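Local coordinates for alternansucrase (Leuconostoc mesenteroides, PDB 6HVG), which belongs to glycoside hydrolase family 70 and carries choline-binding-type cell wall binding repeats beside its large barrel-containing domain, at residues A[1299-1313]-A[1324-1336]. Residues are numbered along the deposited sequence; the frame is centred on the assembly and turned at random.
Sequences SGVKYYSISGYQAKD and YYFDKDGYMVRSQ
Y1325 OH donates to D1313 OD1 at 3.0 Å, on the anti lone pair of that oxygen. The carboxylate stands nearly upright to the ring, 87° between planes, at its edge. The F1326 ring lies between A1311 CB, over one face in a CH-pi contact 4.3 Å from the centroid, and M1332 CA, over the opposite face. CZ at the ring's far end reaches Y1303 CB at 3.4 Å. F1294 of strand 1294-1296 and I1316 of strand 1314-1317 add to this apolar cluster. D1327 starts a type I turn ending at G1330. Its carbonyl O takes the N-H groups of D1313 and G1330 from opposite faces. Its OD1 accepts Y1331 N, which ties the turn together. G1330 O receives a weak bond from Q1310 NE2. Y1331 runs alongside K1302, with CE1 3.7 Å from CG; its hydroxyl bonds to D1297. M1332 N bonds almost straight to V1301 O at 2.9 Å, in the carbonyl plane. M1332 starts with CG opposite its N (chi1 177°) and bends at chi3 (-68°), laying CE 3.8 Å from V1301 CG1. Water 1 joins V1301 N, M1332 O and R1334 NE. This segment overlaps a putative cell wall binding repeat. Backbone bonds at D1313 and V1301 pin it at the turn's start and just past its end, F1326 packs between A1311 and M1332, and Y1331 lies along G1300 and K1302.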
loop_
_atom_site.group_PDB
_atom_site.type_symbol
_atom_site.label_atom_id
_atom_site.label_comp_id
_atom_site.label_asym_id
_atom_site.label_seq_id
_atom_site.Cartn_x
_atom_site.Cartn_y
_atom_site.Cartn_z
ATOM N N SER A 1299 -8.580 17.184 -52.393
ATOM C CA SER A 1299 -7.328 17.114 -51.617
ATOM C C SER A 1299 -7.210 15.877 -50.708
ATOM O O SER A 1299 -6.131 15.305 -50.598
ATOM C CB SER A 1299 -7.152 18.391 -50.790
ATOM O OG SER A 1299 -7.045 19.517 -51.655
ATOM N N GLY A 1300 -8.301 15.468 -50.067
ATOM C CA GLY A 1300 -8.246 14.336 -49.163
ATOM C C GLY A 1300 -9.502 14.148 -48.335
ATOM O O GLY A 1300 -10.549 14.716 -48.646
ATOM N N VAL A 1301 -9.404 13.371 -47.256
ATOM C CA VAL A 1301 -10.562 13.081 -46.400
ATOM C C VAL A 1301 -10.587 13.960 -45.163
ATOM O O VAL A 1301 -9.560 14.204 -44.550
ATOM C CB VAL A 1301 -10.579 11.620 -45.988
ATOM C CG1 VAL A 1301 -11.875 11.268 -45.293
ATOM C CG2 VAL A 1301 -10.407 10.740 -47.208
ATOM N N LYS A 1302 -11.762 14.470 -44.837
ATOM C CA LYS A 1302 -11.975 15.299 -43.658
ATOM C C LYS A 1302 -12.948 14.588 -42.728
ATOM O O LYS A 1302 -13.674 13.689 -43.166
ATOM C CB LYS A 1302 -12.552 16.647 -44.073
ATOM C CG LYS A 1302 -11.657 17.413 -45.039
ATOM C CD LYS A 1302 -12.158 18.811 -45.332
ATOM C CE LYS A 1302 -13.461 18.776 -46.111
ATOM N NZ LYS A 1302 -13.894 20.176 -46.290
ATOM N N TYR A 1303 -12.987 14.999 -41.463
ATOM C CA TYR A 1303 -13.950 14.441 -40.515
ATOM C C TYR A 1303 -14.531 15.512 -39.627
ATOM O O TYR A 1303 -13.823 16.419 -39.228
ATOM C CB TYR A 1303 -13.305 13.364 -39.644
ATOM C CG TYR A 1303 -14.213 12.870 -38.538
ATOM C CD1 TYR A 1303 -15.150 11.871 -38.764
ATOM C CD2 TYR A 1303 -14.132 13.405 -37.272
ATOM C CE1 TYR A 1303 -16.000 11.446 -37.748
ATOM C CE2 TYR A 1303 -14.950 12.977 -36.261
ATOM C CZ TYR A 1303 -15.880 12.008 -36.490
ATOM O OH TYR A 1303 -16.657 11.581 -35.442
ATOM N N TYR A 1304 -15.826 15.412 -39.347
ATOM C CA TYR A 1304 -16.496 16.340 -38.458
ATOM C C TYR A 1304 -17.094 15.558 -37.281
ATOM O O TYR A 1304 -17.771 14.547 -37.479
ATOM C CB TYR A 1304 -17.593 17.098 -39.215
ATOM C CG TYR A 1304 -17.062 18.161 -40.126
ATOM C CD1 TYR A 1304 -16.516 17.846 -41.375
ATOM C CD2 TYR A 1304 -17.107 19.489 -39.753
ATOM C CE1 TYR A 1304 -16.019 18.837 -42.210
ATOM C CE2 TYR A 1304 -16.623 20.482 -40.581
ATOM C CZ TYR A 1304 -16.085 20.157 -41.795
ATOM O OH TYR A 1304 -15.602 21.178 -42.556
ATOM N N SER A 1305 -16.849 16.045 -36.071
ATOM C CA SER A 1305 -17.328 15.391 -34.857
ATOM C C SER A 1305 -18.828 15.566 -34.635
ATOM O O SER A 1305 -19.452 16.375 -35.316
ATOM C CB SER A 1305 -16.578 15.948 -33.671
ATOM O OG SER A 1305 -16.797 17.344 -33.580
ATOM N N ILE A 1306 -19.388 14.824 -33.675
ATOM C CA ILE A 1306 -20.817 14.918 -33.373
ATOM C C ILE A 1306 -21.223 16.347 -32.996
ATOM O O ILE A 1306 -22.374 16.716 -33.154
ATOM C CB ILE A 1306 -21.228 13.958 -32.250
ATOM C CG1 ILE A 1306 -21.127 12.537 -32.748
ATOM C CG2 ILE A 1306 -22.659 14.202 -31.806
ATOM C CD1 ILE A 1306 -21.765 11.503 -31.847
ATOM N N SER A 1307 -20.280 17.135 -32.502
ATOM C CA SER A 1307 -20.549 18.501 -32.123
ATOM C C SER A 1307 -20.414 19.478 -33.289
ATOM O O SER A 1307 -20.641 20.679 -33.130
ATOM C CB SER A 1307 -19.591 18.919 -31.008
ATOM O OG SER A 1307 -19.766 18.099 -29.860
ATOM N N GLY A 1308 -20.075 18.976 -34.463
ATOM C CA GLY A 1308 -20.051 19.792 -35.660
ATOM C C GLY A 1308 -18.757 20.466 -36.042
ATOM O O GLY A 1308 -18.784 21.352 -36.882
ATOM N N TYR A 1309 -17.632 20.059 -35.469
ATOM C CA TYR A 1309 -16.355 20.752 -35.736
ATOM C C TYR A 1309 -15.386 19.874 -36.497
ATOM O O TYR A 1309 -15.438 18.651 -36.386
ATOM C CB TYR A 1309 -15.720 21.199 -34.452
ATOM C CG TYR A 1309 -16.604 22.081 -33.631
ATOM C CD1 TYR A 1309 -16.775 23.412 -33.954
ATOM C CD2 TYR A 1309 -17.262 21.585 -32.494
ATOM C CE1 TYR A 1309 -17.572 24.249 -33.174
ATOM C CE2 TYR A 1309 -18.072 22.411 -31.705
ATOM C CZ TYR A 1309 -18.222 23.747 -32.059
ATOM O OH TYR A 1309 -19.019 24.585 -31.324
ATOM N N GLN A 1310 -14.529 20.492 -37.304
ATOM C CA GLN A 1310 -13.589 19.762 -38.120
ATOM C C GLN A 1310 -12.414 19.246 -37.321
ATOM O O GLN A 1310 -11.884 19.953 -36.473
ATOM C CB GLN A 1310 -13.072 20.642 -39.251
ATOM C CG GLN A 1310 -12.437 19.820 -40.379
ATOM C CD GLN A 1310 -11.826 20.655 -41.473
ATOM O OE1 GLN A 1310 -11.938 21.878 -41.461
ATOM N NE2 GLN A 1310 -11.158 19.998 -42.423
ATOM N N ALA A 1311 -12.011 18.011 -37.612
ATOM C CA ALA A 1311 -10.860 17.391 -36.964
ATOM C C ALA A 1311 -9.586 17.964 -37.540
ATOM O O ALA A 1311 -9.306 17.818 -38.725
ATOM C CB ALA A 1311 -10.888 15.871 -37.172
ATOM N N LYS A 1312 -8.807 18.611 -36.697
ATOM C CA LYS A 1312 -7.464 19.081 -37.057
ATOM C C LYS A 1312 -6.492 18.734 -35.962
ATOM O O LYS A 1312 -6.763 19.008 -34.795
ATOM C CB LYS A 1312 -7.417 20.606 -37.238
ATOM C CG LYS A 1312 -8.368 21.122 -38.275
ATOM C CD LYS A 1312 -8.107 22.580 -38.600
ATOM C CE LYS A 1312 -8.991 22.996 -39.765
ATOM N NZ LYS A 1312 -8.828 24.417 -40.134
ATOM N N ASP A 1313 -5.361 18.139 -36.349
ATOM C CA ASP A 1313 -4.267 17.831 -35.434
ATOM C C ASP A 1313 -4.794 16.982 -34.281
ATOM O O ASP A 1313 -4.759 17.385 -33.126
ATOM C CB ASP A 1313 -3.619 19.132 -34.953
ATOM C CG ASP A 1313 -2.384 18.909 -34.104
ATOM O OD1 ASP A 1313 -1.699 17.872 -34.277
ATOM O OD2 ASP A 1313 -2.097 19.820 -33.280
ATOM N N TYR A 1324 -7.515 6.904 -37.141
ATOM C CA TYR A 1324 -6.974 7.818 -38.153
ATOM C C TYR A 1324 -6.286 9.013 -37.497
ATOM O O TYR A 1324 -6.619 9.380 -36.367
ATOM C CB TYR A 1324 -8.119 8.334 -39.026
ATOM C CG TYR A 1324 -8.966 7.230 -39.609
ATOM C CD1 TYR A 1324 -10.040 6.722 -38.904
ATOM C CD2 TYR A 1324 -8.674 6.691 -40.847
ATOM C CE1 TYR A 1324 -10.808 5.709 -39.415
ATOM C CE2 TYR A 1324 -9.439 5.682 -41.378
ATOM C CZ TYR A 1324 -10.500 5.193 -40.662
ATOM O OH TYR A 1324 -11.247 4.172 -41.191
ATOM N N TYR A 1325 -5.335 9.613 -38.207
ATOM C CA TYR A 1325 -4.763 10.882 -37.780
ATOM C C TYR A 1325 -5.062 11.984 -38.812
ATOM O O TYR A 1325 -4.831 11.814 -40.004
ATOM C CB TYR A 1325 -3.252 10.757 -37.588
ATOM C CG TYR A 1325 -2.639 12.064 -37.232
ATOM C CD1 TYR A 1325 -2.923 12.677 -36.017
ATOM C CD2 TYR A 1325 -1.820 12.730 -38.109
ATOM C CE1 TYR A 1325 -2.400 13.914 -35.704
ATOM C CE2 TYR A 1325 -1.292 13.964 -37.794
ATOM C CZ TYR A 1325 -1.596 14.546 -36.602
ATOM O OH TYR A 1325 -1.053 15.759 -36.271
ATOM N N PHE A 1326 -5.579 13.107 -38.328
ATOM C CA PHE A 1326 -5.857 14.258 -39.154
ATOM C C PHE A 1326 -4.833 15.344 -38.865
ATOM O O PHE A 1326 -4.688 15.767 -37.711
ATOM C CB PHE A 1326 -7.297 14.778 -38.899
ATOM C CG PHE A 1326 -8.354 13.868 -39.436
ATOM C CD1 PHE A 1326 -8.679 12.716 -38.773
ATOM C CD2 PHE A 1326 -8.994 14.144 -40.627
ATOM C CE1 PHE A 1326 -9.634 11.858 -39.276
ATOM C CE2 PHE A 1326 -9.950 13.291 -41.133
ATOM C CZ PHE A 1326 -10.270 12.144 -40.461
ATOM N N ASP A 1327 -4.162 15.812 -39.920
ATOM C CA ASP A 1327 -3.078 16.798 -39.801
ATOM C C ASP A 1327 -3.564 18.203 -39.462
ATOM O O ASP A 1327 -4.771 18.449 -39.337
ATOM C CB ASP A 1327 -2.196 16.785 -41.065
ATOM C CG ASP A 1327 -2.933 17.213 -42.345
ATOM O OD1 ASP A 1327 -3.860 18.048 -42.272
ATOM O OD2 ASP A 1327 -2.566 16.727 -43.443
ATOM N N LYS A 1328 -2.620 19.121 -39.308
ATOM C CA LYS A 1328 -2.942 20.512 -39.028
ATOM C C LYS A 1328 -3.904 21.115 -40.040
ATOM O O LYS A 1328 -4.776 21.901 -39.672
ATOM C CB LYS A 1328 -1.669 21.333 -39.025
ATOM C CG LYS A 1328 -0.681 21.094 -37.888
ATOM C CD LYS A 1328 0.580 21.935 -38.099
ATOM C CE LYS A 1328 1.152 21.858 -39.535
ATOM N NZ LYS A 1328 2.384 22.665 -39.728
ATOM N N ASP A 1329 -3.773 20.725 -41.302
ATOM C CA ASP A 1329 -4.648 21.245 -42.381
ATOM C C ASP A 1329 -6.070 20.688 -42.391
ATOM O O ASP A 1329 -6.930 21.210 -43.075
ATOM C CB ASP A 1329 -3.979 21.011 -43.742
ATOM C CG ASP A 1329 -2.679 21.813 -43.900
ATOM O OD1 ASP A 1329 -2.533 22.861 -43.247
ATOM O OD2 ASP A 1329 -1.801 21.400 -44.675
ATOM N N GLY A 1330 -6.303 19.632 -41.623
ATOM C CA GLY A 1330 -7.624 19.046 -41.450
ATOM C C GLY A 1330 -7.842 17.825 -42.321
ATOM O O GLY A 1330 -8.984 17.426 -42.547
ATOM N N TYR A 1331 -6.753 17.215 -42.789
ATOM C CA TYR A 1331 -6.829 16.105 -43.729
ATOM C C TYR A 1331 -6.246 14.831 -43.146
ATOM O O TYR A 1331 -5.174 14.846 -42.572
ATOM C CB TYR A 1331 -6.102 16.455 -45.048
ATOM C CG TYR A 1331 -6.885 17.399 -45.936
ATOM C CD1 TYR A 1331 -8.049 16.983 -46.551
ATOM C CD2 TYR A 1331 -6.479 18.719 -46.133
ATOM C CE1 TYR A 1331 -8.772 17.835 -47.354
ATOM C CE2 TYR A 1331 -7.211 19.581 -46.926
ATOM C CZ TYR A 1331 -8.350 19.131 -47.528
ATOM O OH TYR A 1331 -9.086 19.972 -48.327
ATOM N N MET A 1332 -6.972 13.740 -43.304
ATOM C CA MET A 1332 -6.514 12.417 -42.931
ATOM C C MET A 1332 -5.184 12.126 -43.592
ATOM O O MET A 1332 -4.982 12.452 -44.759
ATOM C CB MET A 1332 -7.563 11.393 -43.388
ATOM C CG MET A 1332 -7.230 9.951 -43.145
ATOM S SD MET A 1332 -8.444 8.832 -43.863
ATOM C CE MET A 1332 -9.854 9.189 -42.830
ATOM N N VAL A 1333 -4.275 11.515 -42.849
ATOM C CA VAL A 1333 -2.976 11.109 -43.389
ATOM C C VAL A 1333 -3.130 9.728 -43.984
ATOM O O VAL A 1333 -3.707 8.839 -43.347
ATOM C CB VAL A 1333 -1.890 11.079 -42.281
ATOM C CG1 VAL A 1333 -0.636 10.343 -42.730
ATOM C CG2 VAL A 1333 -1.565 12.507 -41.827
ATOM N N ARG A 1334 -2.608 9.549 -45.194
ATOM C CA ARG A 1334 -2.753 8.300 -45.936
ATOM C C ARG A 1334 -1.496 8.033 -46.740
ATOM O O ARG A 1334 -0.906 8.954 -47.265
ATOM C CB ARG A 1334 -3.940 8.418 -46.909
ATOM C CG ARG A 1334 -5.275 8.818 -46.273
ATOM C CD ARG A 1334 -6.411 8.878 -47.286
ATOM N NE ARG A 1334 -6.232 10.014 -48.178
ATOM C CZ ARG A 1334 -6.291 9.973 -49.501
ATOM N NH1 ARG A 1334 -6.571 8.846 -50.148
ATOM N NH2 ARG A 1334 -6.072 11.089 -50.174
ATOM N N SER A 1335 -1.115 6.777 -46.890
ATOM C CA SER A 1335 0.089 6.455 -47.650
ATOM C C SER A 1335 -0.178 6.530 -49.139
ATOM O O SER A 1335 -1.233 6.115 -49.630
ATOM C CB SER A 1335 0.640 5.077 -47.260
ATOM O OG SER A 1335 -0.227 4.019 -47.648
ATOM N N GLN A 1336 0.802 7.060 -49.858
ATOM C CA GLN A 1336 0.728 7.221 -51.305
ATOM C C GLN A 1336 1.500 6.065 -51.916
ATOM O O GLN A 1336 2.285 5.435 -51.226
ATOM C CB GLN A 1336 1.342 8.557 -51.704
ATOM C CG GLN A 1336 0.760 9.749 -50.943
ATOM C CD GLN A 1336 -0.733 9.958 -51.212
ATOM O OE1 GLN A 1336 -1.212 9.770 -52.338
ATOM N NE2 GLN A 1336 -1.478 10.339 -50.173
HETATM O O HOH W 1 -6.623 12.683 -47.100
HETATM O O HOH W 2 -10.903 17.168 -40.774
#